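PDB 3GYK: 27kDa outer membrane protein from Silicibacter pomeroyi, which probably acts as a thiol-disulfide oxidoreductase through its DsbA-like thioredoxin domain, the part of the longer protein present in this chain. Local coordinates for residues E43-V54 and Q161-R172; L56-L64 and H129-A137. All coordinates share one frame; numbering follows the deposited sequence. Where two conformers were deposited one is given.

Interaction 1: residues E43-V54 and Q161-R172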
loop_
_atom_site.group_PDB
_atom_site.type_symbol
_atom_site.label_atom_id
_atom_site.label_comp_id
_atom_site.label_asym_id
_atom_site.label_seq_id
_atom_site.Cartn_x
_atom_site.Cartn_y
_atom_site.Cartn_z
ATOM N N GLU A 43 8.197 9.971 0.394
ATOM C CA GLU A 43 8.183 10.307 -1.037
ATOM C C GLU A 43 6.764 10.242 -1.593
ATOM O O GLU A 43 6.329 11.172 -2.291
ATOM C CB GLU A 43 9.090 9.352 -1.830
ATOM C CG GLU A 43 10.514 9.277 -1.247
ATOM C CD GLU A 43 11.170 10.643 -1.064
ATOM O OE1 GLU A 43 11.071 11.515 -1.959
ATOM O OE2 GLU A 43 11.803 10.863 -0.008
ATOM N N VAL A 44 6.058 9.180 -1.237
ATOM C CA VAL A 44 4.655 8.988 -1.666
ATOM C C VAL A 44 3.753 10.029 -0.989
ATOM O O VAL A 44 2.940 10.693 -1.671
ATOM C CB VAL A 44 4.157 7.559 -1.402
ATOM C CG1 VAL A 44 2.684 7.394 -1.828
ATOM C CG2 VAL A 44 5.010 6.527 -2.154
ATOM N N GLN A 45 3.921 10.246 0.327
ATOM C CA GLN A 45 3.162 11.328 0.997
ATOM C C GLN A 45 3.428 12.680 0.347
ATOM O O GLN A 45 2.509 13.497 0.165
ATOM C CB GLN A 45 3.513 11.432 2.485
ATOM C CG GLN A 45 3.001 10.304 3.356
ATOM C CD GLN A 45 3.368 10.494 4.843
ATOM O OE1 GLN A 45 4.374 11.116 5.160
ATOM N NE2 GLN A 45 2.563 9.946 5.744
ATOM N N GLY A 46 4.689 12.925 0.004
ATOM C CA GLY A 46 5.076 14.161 -0.659
ATOM C C GLY A 46 4.383 14.328 -2.004
ATOM O O GLY A 46 3.844 15.396 -2.302
ATOM N N LEU A 47 4.401 13.269 -2.806
ATOM C CA LEU A 47 3.710 13.276 -4.095
ATOM C C LEU A 47 2.229 13.662 -3.943
ATOM O O LEU A 47 1.776 14.570 -4.623
ATOM C CB LEU A 47 3.820 11.912 -4.768
ATOM C CG LEU A 47 3.019 11.771 -6.066
ATOM C CD1 LEU A 47 3.691 12.566 -7.179
ATOM C CD2 LEU A 47 2.944 10.291 -6.427
ATOM N N VAL A 48 1.533 12.951 -3.052
ATOM C CA VAL A 48 0.113 13.173 -2.742
ATOM C C VAL A 48 -0.184 14.583 -2.243
ATOM O O VAL A 48 -1.258 15.141 -2.533
ATOM C CB VAL A 48 -0.396 12.154 -1.703
ATOM C CG1 VAL A 48 -1.707 12.625 -1.103
ATOM C CG2 VAL A 48 -0.540 10.769 -2.332
ATOM N N ASP A 49 0.756 15.177 -1.507
ATOM C CA ASP A 49 0.581 16.547 -1.022
ATOM C C ASP A 49 0.782 17.580 -2.124
ATOM O O ASP A 49 0.158 18.635 -2.116
ATOM C CB ASP A 49 1.564 16.852 0.113
ATOM C CG ASP A 49 1.279 16.046 1.350
ATOM O OD1 ASP A 49 0.232 15.373 1.377
ATOM O OD2 ASP A 49 2.100 16.066 2.289
ATOM N N ALA A 50 1.675 17.266 -3.056
ATOM C CA ALA A 50 2.049 18.174 -4.123
ATOM C C ALA A 50 1.069 18.126 -5.289
ATOM O O ALA A 50 0.843 19.144 -5.957
ATOM C CB ALA A 50 3.441 17.814 -4.614
ATOM N N ASP A 51 0.498 16.948 -5.520
ATOM C CA ASP A 51 -0.325 16.683 -6.697
ATOM C C ASP A 51 -1.699 16.161 -6.278
ATOM O O ASP A 51 -1.853 14.967 -5.998
ATOM C CB ASP A 51 0.360 15.648 -7.610
ATOM C CG ASP A 51 -0.254 15.611 -9.013
ATOM O OD1 ASP A 51 -1.487 15.831 -9.136
ATOM O OD2 ASP A 51 0.503 15.382 -9.997
ATOM N N PRO A 52 -2.700 17.060 -6.250
ATOM C CA PRO A 52 -4.032 16.685 -5.793
ATOM C C PRO A 52 -4.822 15.896 -6.841
ATOM O O PRO A 52 -6.007 15.629 -6.631
ATOM C CB PRO A 52 -4.705 18.039 -5.532
ATOM C CG PRO A 52 -4.062 18.985 -6.477
ATOM C CD PRO A 52 -2.615 18.486 -6.609
ATOM N N ASN A 53 -4.185 15.549 -7.958
ATOM C CA ASN A 53 -4.872 14.822 -9.026
ATOM C C ASN A 53 -4.284 13.416 -9.206
ATOM O O ASN A 53 -4.384 12.810 -10.279
ATOM C CB ASN A 53 -4.835 15.648 -10.328
ATOM C CG ASN A 53 -5.944 15.265 -11.306
ATOM O OD1 ASN A 53 -6.988 14.726 -10.918
ATOM N ND2 ASN A 53 -5.748 15.612 -12.574
ATOM N N VAL A 54 -3.654 12.906 -8.146
ATOM C CA VAL A 54 -3.052 11.551 -8.142
ATOM C C VAL A 54 -3.910 10.671 -7.245
ATOM O O VAL A 54 -4.249 11.031 -6.108
ATOM C CB VAL A 54 -1.594 11.577 -7.623
ATOM C CG1 VAL A 54 -1.084 10.155 -7.309
ATOM C CG2 VAL A 54 -0.651 12.243 -8.667
ATOM N N GLN A 161 10.359 11.323 -4.566
ATOM C CA GLN A 161 9.164 12.071 -4.966
ATOM C C GLN A 161 9.292 12.719 -6.346
ATOM O O GLN A 161 8.359 12.637 -7.144
ATOM C CB GLN A 161 8.831 13.140 -3.946
ATOM C CG GLN A 161 7.633 14.023 -4.362
ATOM C CD GLN A 161 7.419 15.175 -3.384
ATOM O OE1 GLN A 161 7.884 15.115 -2.244
ATOM N NE2 GLN A 161 6.733 16.241 -3.831
ATOM N N SER A 162 10.422 13.347 -6.626
ATOM C CA SER A 162 10.616 13.977 -7.942
ATOM C C SER A 162 10.515 12.954 -9.083
ATOM O O SER A 162 10.052 13.273 -10.162
ATOM C CB SER A 162 11.944 14.738 -8.017
ATOM O OG SER A 162 13.005 13.811 -7.862
ATOM N N GLN A 163 10.938 11.709 -8.835
ATOM C CA GLN A 163 10.855 10.680 -9.870
ATOM C C GLN A 163 9.439 10.178 -10.054
ATOM O O GLN A 163 8.987 9.932 -11.186
ATOM C CB GLN A 163 11.792 9.512 -9.532
ATOM C CG GLN A 163 13.255 9.913 -9.543
ATOM C CD GLN A 163 14.138 8.742 -9.108
ATOM O OE1 GLN A 163 14.098 8.313 -7.944
ATOM N NE2 GLN A 163 14.903 8.196 -10.056
ATOM N N LEU A 164 8.720 10.045 -8.946
ATOM C CA LEU A 164 7.294 9.735 -9.005
ATOM C C LEU A 164 6.561 10.856 -9.776
ATOM O O LEU A 164 5.741 10.570 -10.653
ATOM C CB LEU A 164 6.688 9.579 -7.585
ATOM C CG LEU A 164 7.099 8.236 -6.944
ATOM C CD1 LEU A 164 6.868 8.265 -5.461
ATOM C CD2 LEU A 164 6.338 7.061 -7.569
ATOM N N GLN A 165 6.864 12.111 -9.453
ATOM C CA GLN A 165 6.193 13.229 -10.118
ATOM C C GLN A 165 6.491 13.238 -11.611
ATOM O O GLN A 165 5.591 13.493 -12.420
ATOM C CB GLN A 165 6.567 14.572 -9.472
ATOM C CG GLN A 165 5.765 15.771 -9.981
ATOM C CD GLN A 165 4.314 15.690 -9.532
ATOM O OE1 GLN A 165 4.018 15.890 -8.352
ATOM N NE2 GLN A 165 3.410 15.367 -10.459
ATOM N N ASP A 166 7.740 12.958 -11.984
ATOM C CA ASP A 166 8.084 12.883 -13.401
ATOM C C ASP A 166 7.259 11.799 -14.101
ATOM O O ASP A 166 6.778 12.014 -15.216
ATOM C CB ASP A 166 9.576 12.628 -13.603
ATOM C CG ASP A 166 9.945 12.517 -15.067
ATOM O OD1 ASP A 166 9.686 13.475 -15.816
ATOM O OD2 ASP A 166 10.486 11.471 -15.474
ATOM N N ALA A 167 7.096 10.649 -13.446
ATOM C CA ALA A 167 6.339 9.532 -14.026
ATOM C C ALA A 167 4.872 9.927 -14.188
ATOM O O ALA A 167 4.236 9.638 -15.219
ATOM C CB ALA A 167 6.494 8.264 -13.173
ATOM N N VAL A 168 4.347 10.615 -13.173
ATOM C CA VAL A 168 2.974 11.101 -13.222
ATOM C C VAL A 168 2.826 12.104 -14.375
ATOM O O VAL A 168 1.877 12.018 -15.180
ATOM C CB VAL A 168 2.567 11.748 -11.878
ATOM C CG1 VAL A 168 1.289 12.603 -12.025
ATOM C CG2 VAL A 168 2.373 10.664 -10.831
ATOM N N ASP A 169 3.745 13.072 -14.452
ATOM C CA ASP A 169 3.657 14.097 -15.508
ATOM C C ASP A 169 3.716 13.462 -16.904
ATOM O O ASP A 169 3.001 13.875 -17.825
ATOM C CB ASP A 169 4.770 15.155 -15.368
ATOM C CG ASP A 169 4.635 16.002 -14.091
ATOM O OD1 ASP A 169 3.554 16.013 -13.447
ATOM O OD2 ASP A 169 5.632 16.661 -13.733
ATOM N N ARG A 170 4.583 12.465 -17.054
ATOM C CA ARG A 170 4.740 11.774 -18.356
ATOM C C ARG A 170 3.460 11.041 -18.751
ATOM O O ARG A 170 3.065 11.052 -19.916
ATOM C CB ARG A 170 5.920 10.788 -18.312
ATOM C CG ARG A 170 7.223 11.471 -18.593
ATOM C CD ARG A 170 8.444 10.567 -18.370
ATOM N NE ARG A 170 9.621 11.418 -18.191
ATOM C CZ ARG A 170 10.288 12.002 -19.190
ATOM N NH1 ARG A 170 9.919 11.812 -20.458
ATOM N NH2 ARG A 170 11.337 12.775 -18.923
ATOM N N ALA A 171 2.821 10.423 -17.762
ATOM C CA ALA A 171 1.566 9.714 -17.974
ATOM C C ALA A 171 0.498 10.664 -18.475
ATOM O O ALA A 171 -0.260 10.337 -19.393
ATOM C CB ALA A 171 1.114 8.990 -16.667
ATOM N N ARG A 172 0.463 11.868 -17.905
ATOM C CA ARG A 172 -0.525 12.859 -18.336
ATOM C C ARG A 172 -0.237 13.328 -19.744
ATOM O O ARG A 172 -1.161 13.498 -20.538
ATOM C CB ARG A 172 -0.565 14.054 -17.386
ATOM C CG ARG A 172 -1.090 13.672 -16.041
ATOM C CD ARG A 172 -1.463 14.887 -15.209
ATOM N NE ARG A 172 -2.002 14.448 -13.922
ATOM C CZ ARG A 172 -1.468 14.757 -12.741
ATOM N NH1 ARG A 172 -0.413 15.569 -12.670
ATOM N NH2 ARG A 172 -2.035 14.311 -11.629
HETATM O O HOH W 1 10.121 14.163 -0.539
#
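D51 OD2 is gripped by two side chains of helix 161-174, where helix 35-50 gives way to a turn on the thioredoxin fold: R172 NH1 reaches it at 2.8 Å on the syn lone pair, and Q165 NE2 makes a nearly straight bond to the anti lone pair (2.9 Å, 168°). R172 meets the carboxylate end-on, its NH2 reaching D51 OD1 at 3.0 Å, and OD1 also accepts N53 N, closing an Asx turn within the beta turn D51-V54. The D51 carboxylate points at the second helix because CG stands anti to the backbone N (chi1 -165°). Q165 NE2 donates to D169 OD1 as well. R172 NE pairs with D23, so the guanidinium lies between two acids, and V168 CG1 lies over the rim of one of its faces. With an alanine here, R172 would probably keep D23 as its acid partner but lose its end-on mate, while the Q165 amide would be left with its bond to D169 and the turn that N53 N closes would weaken.

Between the helices, whose segments cross at -49°, L47 and Q161 interlock as knobs into holes. L47 enters among Q161, L164, Q165 and V168; its CD2 lies 4.0 Å from L164 CB, while CD1 leans on the Q165 amide oxygen. Q161, extended beyond CG, lays its amide over the backbone of G46, with OE1 3.4 Å from G46 CA, where a side chain would clash. On the sheet side V168 touches V24 and V150, and L164 touches V159. At the other end of the contact Q161 N donates to the anti lone pair of E43 OE1 at 2.7 Å, and one water hydrogen-bonds to both E43 OE1 and Q161 OE1.

Interaction 2: residues L56-L64 and H129-A137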
loop_
_atom_site.group_PDB
_atom_site.type_symbol
_atom_site.label_atom_id
_atom_site.label_comp_id
_atom_site.label_asym_id
_atom_site.label_seq_id
_atom_site.Cartn_x
_atom_site.Cartn_y
_atom_site.Cartn_z
ATOM N N LEU A 56 -4.006 6.979 -5.451
ATOM C CA LEU A 56 -2.974 6.051 -4.958
ATOM C C LEU A 56 -3.598 4.741 -4.486
ATOM O O LEU A 56 -4.404 4.746 -3.550
ATOM C CB LEU A 56 -2.223 6.705 -3.804
ATOM C CG LEU A 56 -1.209 5.852 -3.061
ATOM C CD1 LEU A 56 -0.027 5.628 -3.971
ATOM C CD2 LEU A 56 -0.784 6.612 -1.838
ATOM N N VAL A 57 -3.229 3.630 -5.133
ATOM C CA VAL A 57 -3.842 2.313 -4.876
ATOM C C VAL A 57 -2.791 1.468 -4.145
ATOM O O VAL A 57 -1.629 1.393 -4.570
ATOM C CB VAL A 57 -4.324 1.609 -6.185
ATOM C CG1 VAL A 57 -4.633 0.103 -5.934
ATOM C CG2 VAL A 57 -5.567 2.321 -6.751
ATOM N N TYR A 58 -3.201 0.815 -3.062
ATOM C CA TYR A 58 -2.252 0.021 -2.280
ATOM C C TYR A 58 -2.425 -1.478 -2.450
ATOM O O TYR A 58 -3.554 -2.004 -2.343
ATOM C CB TYR A 58 -2.398 0.380 -0.803
ATOM C CG TYR A 58 -1.640 1.614 -0.369
ATOM C CD1 TYR A 58 -0.805 2.311 -1.242
ATOM C CD2 TYR A 58 -1.708 2.037 0.939
ATOM C CE1 TYR A 58 -0.055 3.420 -0.804
ATOM C CE2 TYR A 58 -0.979 3.141 1.380
ATOM C CZ TYR A 58 -0.152 3.817 0.511
ATOM O OH TYR A 58 0.555 4.906 0.964
ATOM N N ARG A 59 -1.304 -2.171 -2.688
ATOM C CA ARG A 59 -1.267 -3.619 -2.656
ATOM C C ARG A 59 -0.374 -4.031 -1.472
ATOM O O ARG A 59 0.869 -3.841 -1.490
ATOM C CB ARG A 59 -0.649 -4.208 -3.945
ATOM C CG ARG A 59 -1.431 -3.944 -5.267
ATOM C CD ARG A 59 -2.938 -4.274 -5.213
ATOM N NE ARG A 59 -3.275 -5.546 -4.569
ATOM C CZ ARG A 59 -4.478 -6.107 -4.659
ATOM N NH1 ARG A 59 -5.428 -5.517 -5.425
ATOM N NH2 ARG A 59 -4.763 -7.215 -3.957
ATOM N N GLU A 60 -1.009 -4.583 -0.455
ATOM C CA GLU A 60 -0.263 -5.155 0.670
ATOM C C GLU A 60 0.341 -6.437 0.160
ATOM O O GLU A 60 -0.387 -7.361 -0.243
ATOM C CB GLU A 60 -1.236 -5.436 1.822
ATOM C CG GLU A 60 -1.897 -4.189 2.371
ATOM C CD GLU A 60 -1.112 -3.603 3.571
ATOM O OE1 GLU A 60 -0.123 -4.234 4.000
ATOM O OE2 GLU A 60 -1.516 -2.534 4.086
ATOM N N TRP A 61 1.677 -6.499 0.165
ATOM C CA TRP A 61 2.400 -7.658 -0.358
ATOM C C TRP A 61 3.433 -8.098 0.676
ATOM O O TRP A 61 4.637 -7.809 0.555
ATOM C CB TRP A 61 3.057 -7.315 -1.706
ATOM C CG TRP A 61 3.639 -8.503 -2.407
ATOM C CD1 TRP A 61 3.236 -9.815 -2.292
ATOM C CD2 TRP A 61 4.744 -8.504 -3.321
ATOM N NE1 TRP A 61 4.029 -10.626 -3.073
ATOM C CE2 TRP A 61 4.953 -9.850 -3.718
ATOM C CE3 TRP A 61 5.569 -7.495 -3.858
ATOM C CZ2 TRP A 61 5.974 -10.226 -4.598
ATOM C CZ3 TRP A 61 6.596 -7.882 -4.744
ATOM C CH2 TRP A 61 6.778 -9.216 -5.100
ATOM N N PRO A 62 2.944 -8.742 1.755
ATOM C CA PRO A 62 3.851 -9.172 2.826
ATOM C C PRO A 62 4.736 -10.350 2.356
ATOM O O PRO A 62 4.225 -11.427 2.024
ATOM C CB PRO A 62 2.892 -9.582 3.946
ATOM C CG PRO A 62 1.614 -10.035 3.200
ATOM C CD PRO A 62 1.519 -8.958 2.109
ATOM N N ILE A 63 6.039 -10.113 2.305
ATOM C CA ILE A 63 7.003 -11.090 1.769
ATOM C C ILE A 63 8.209 -11.298 2.669
ATOM O O ILE A 63 9.034 -12.152 2.390
ATOM C CB ILE A 63 7.448 -10.723 0.307
ATOM C CG1 ILE A 63 8.068 -9.321 0.253
ATOM C CG2 ILE A 63 6.235 -10.850 -0.678
ATOM C CD1 ILE A 63 8.688 -8.922 -1.127
ATOM N N LEU A 64 8.307 -10.535 3.755
ATOM C CA LEU A 64 9.497 -10.572 4.610
ATOM C C LEU A 64 9.224 -11.291 5.926
ATOM O O LEU A 64 9.965 -11.128 6.896
ATOM C CB LEU A 64 10.039 -9.149 4.862
ATOM C CG LEU A 64 10.466 -8.383 3.609
ATOM C CD1 LEU A 64 11.009 -7.025 3.981
ATOM C CD2 LEU A 64 11.551 -9.176 2.840
ATOM N N HIS A 129 -7.138 -10.379 -0.560
ATOM C CA HIS A 129 -6.290 -9.239 -0.986
ATOM C C HIS A 129 -4.828 -9.674 -1.122
ATOM O O HIS A 129 -4.168 -9.440 -2.135
ATOM C CB HIS A 129 -6.380 -8.066 -0.019
ATOM C CG HIS A 129 -5.451 -6.939 -0.361
ATOM N ND1 HIS A 129 -5.884 -5.787 -0.980
ATOM C CD2 HIS A 129 -4.104 -6.810 -0.221
ATOM C CE1 HIS A 129 -4.848 -4.980 -1.176
ATOM N NE2 HIS A 129 -3.756 -5.585 -0.740
ATOM N N ILE A 130 -4.305 -10.305 -0.081
ATOM C CA ILE A 130 -2.875 -10.655 -0.094
ATOM C C ILE A 130 -2.563 -11.639 -1.213
ATOM O O ILE A 130 -1.533 -11.502 -1.890
ATOM C CB ILE A 130 -2.436 -11.181 1.297
ATOM C CG1 ILE A 130 -2.530 -10.053 2.340
ATOM C CG2 ILE A 130 -1.000 -11.722 1.235
ATOM C CD1 ILE A 130 -2.499 -10.544 3.830
ATOM N N ALA A 131 -3.438 -12.616 -1.437
ATOM C CA ALA A 131 -3.234 -13.571 -2.519
ATOM C C ALA A 131 -3.215 -12.876 -3.878
ATOM O O ALA A 131 -2.422 -13.240 -4.762
ATOM C CB ALA A 131 -4.320 -14.648 -2.508
ATOM N N GLN A 132 -4.115 -11.892 -4.047
ATOM C CA GLN A 132 -4.137 -11.146 -5.320
ATOM C C GLN A 132 -2.904 -10.259 -5.461
ATOM O O GLN A 132 -2.409 -10.079 -6.581
ATOM C CB GLN A 132 -5.448 -10.331 -5.435
ATOM C CG GLN A 132 -5.570 -9.432 -6.672
ATOM C CD GLN A 132 -5.593 -10.171 -7.993
ATOM O OE1 GLN A 132 -5.391 -11.390 -8.072
ATOM N NE2 GLN A 132 -5.904 -9.422 -9.075
ATOM N N SER A 133 -2.402 -9.688 -4.360
ATOM C CA SER A 133 -1.147 -8.922 -4.457
ATOM C C SER A 133 -0.020 -9.816 -4.967
ATOM O O SER A 133 0.745 -9.401 -5.853
ATOM C CB SER A 133 -0.753 -8.299 -3.136
ATOM O OG SER A 133 -1.700 -7.332 -2.698
HETATM N N MSE A 134 0.076 -11.037 -4.430
HETATM C CA MSE A 134 1.099 -11.992 -4.920
HETATM C C MSE A 134 0.930 -12.257 -6.421
HETATM O O MSE A 134 1.912 -12.307 -7.158
HETATM C CB MSE A 134 1.073 -13.320 -4.140
HETATM C CG MSE A 134 1.240 -13.027 -2.663
HETATM SE SE MSE A 134 0.931 -14.520 -1.468
HETATM C CE MSE A 134 1.862 -13.624 0.035
ATOM N N ALA A 135 -0.312 -12.471 -6.861
ATOM C CA ALA A 135 -0.567 -12.785 -8.255
ATOM C C ALA A 135 -0.222 -11.589 -9.146
ATOM O O ALA A 135 0.422 -11.759 -10.189
ATOM C CB ALA A 135 -2.029 -13.245 -8.479
ATOM N N LEU A 136 -0.625 -10.392 -8.730
ATOM C CA LEU A 136 -0.350 -9.197 -9.557
ATOM C C LEU A 136 1.169 -8.961 -9.627
ATOM O O LEU A 136 1.695 -8.622 -10.698
ATOM C CB LEU A 136 -1.044 -7.950 -8.994
ATOM C CG LEU A 136 -2.575 -7.932 -9.216
ATOM C CD1 LEU A 136 -3.175 -6.835 -8.368
ATOM C CD2 LEU A 136 -2.950 -7.731 -10.699
ATOM N N ALA A 137 1.847 -9.137 -8.490
ATOM C CA ALA A 137 3.307 -8.948 -8.475
ATOM C C ALA A 137 3.958 -9.896 -9.478
ATOM O O ALA A 137 4.835 -9.469 -10.248
ATOM C CB ALA A 137 3.900 -9.145 -7.059
#
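S133 OG is the buried polar centre of the contact between strand segment 56-60 and helix segment 129-137, which cross almost at right angles on one face of the thioredoxin-fold sheet. It donates to E60 O at 2.8 Å, from above the carbonyl plane, and accepts R59 NE at 3.0 Å exactly in the guanidinium plane. Bends at chi2 and chi3 (-50° and -44°) fold R59 back over the helix, so that its guanidinium lies flat on the H129 ring, planes 14° apart, while L136 CD1 lies over the rim of the opposite face. NH2 adds a weak bond to H129 O, and NH1 forms a salt bridge with D11. In its own ring plane H129 accepts E60 N at NE2 (2.9 Å), while ND1 bonds to N13 O. Beyond the strand the packing is apolar. A137 CB sits 3.4 Å from the centroid of the W61 six-membered ring in a CH-pi contact, I63 CG2 lies toward the rim of the other face, and P62 CG rests on I130 CG2 at 3.7 Å. The looser, solvent side belongs to exposed M134, a selenomethionine whose CG merely brushes the indole edge at W61 NE1. Since NE2 accepts a backbone N-H and ND1 faces a carbonyl oxygen, H129 is probably neutral with its proton on ND1, which would spare the stacked arginine a second positive charge.

Interactions 1 and 2 are joined through helix 35-50 and strand 54-60, which follow each other in the chain; in the conformer given, V44 of the former packs on L56 of the latter. Interaction 2 is nested within the loop that interaction 1 closes, yet the two centres lie about 21 Å apart, on opposite sides of the chain's centre. The helix-helix contact 43-54/161-172 is partly buried: its charged network gathers at a turn and a water bridges two side chains at its other end. The strand-helix contact 56-64/129-137 is buried, and several of its polar groups serve backbone atoms, with an arginine stacked on a histidine. Both lie in the same DsbA-like thioredoxin domain.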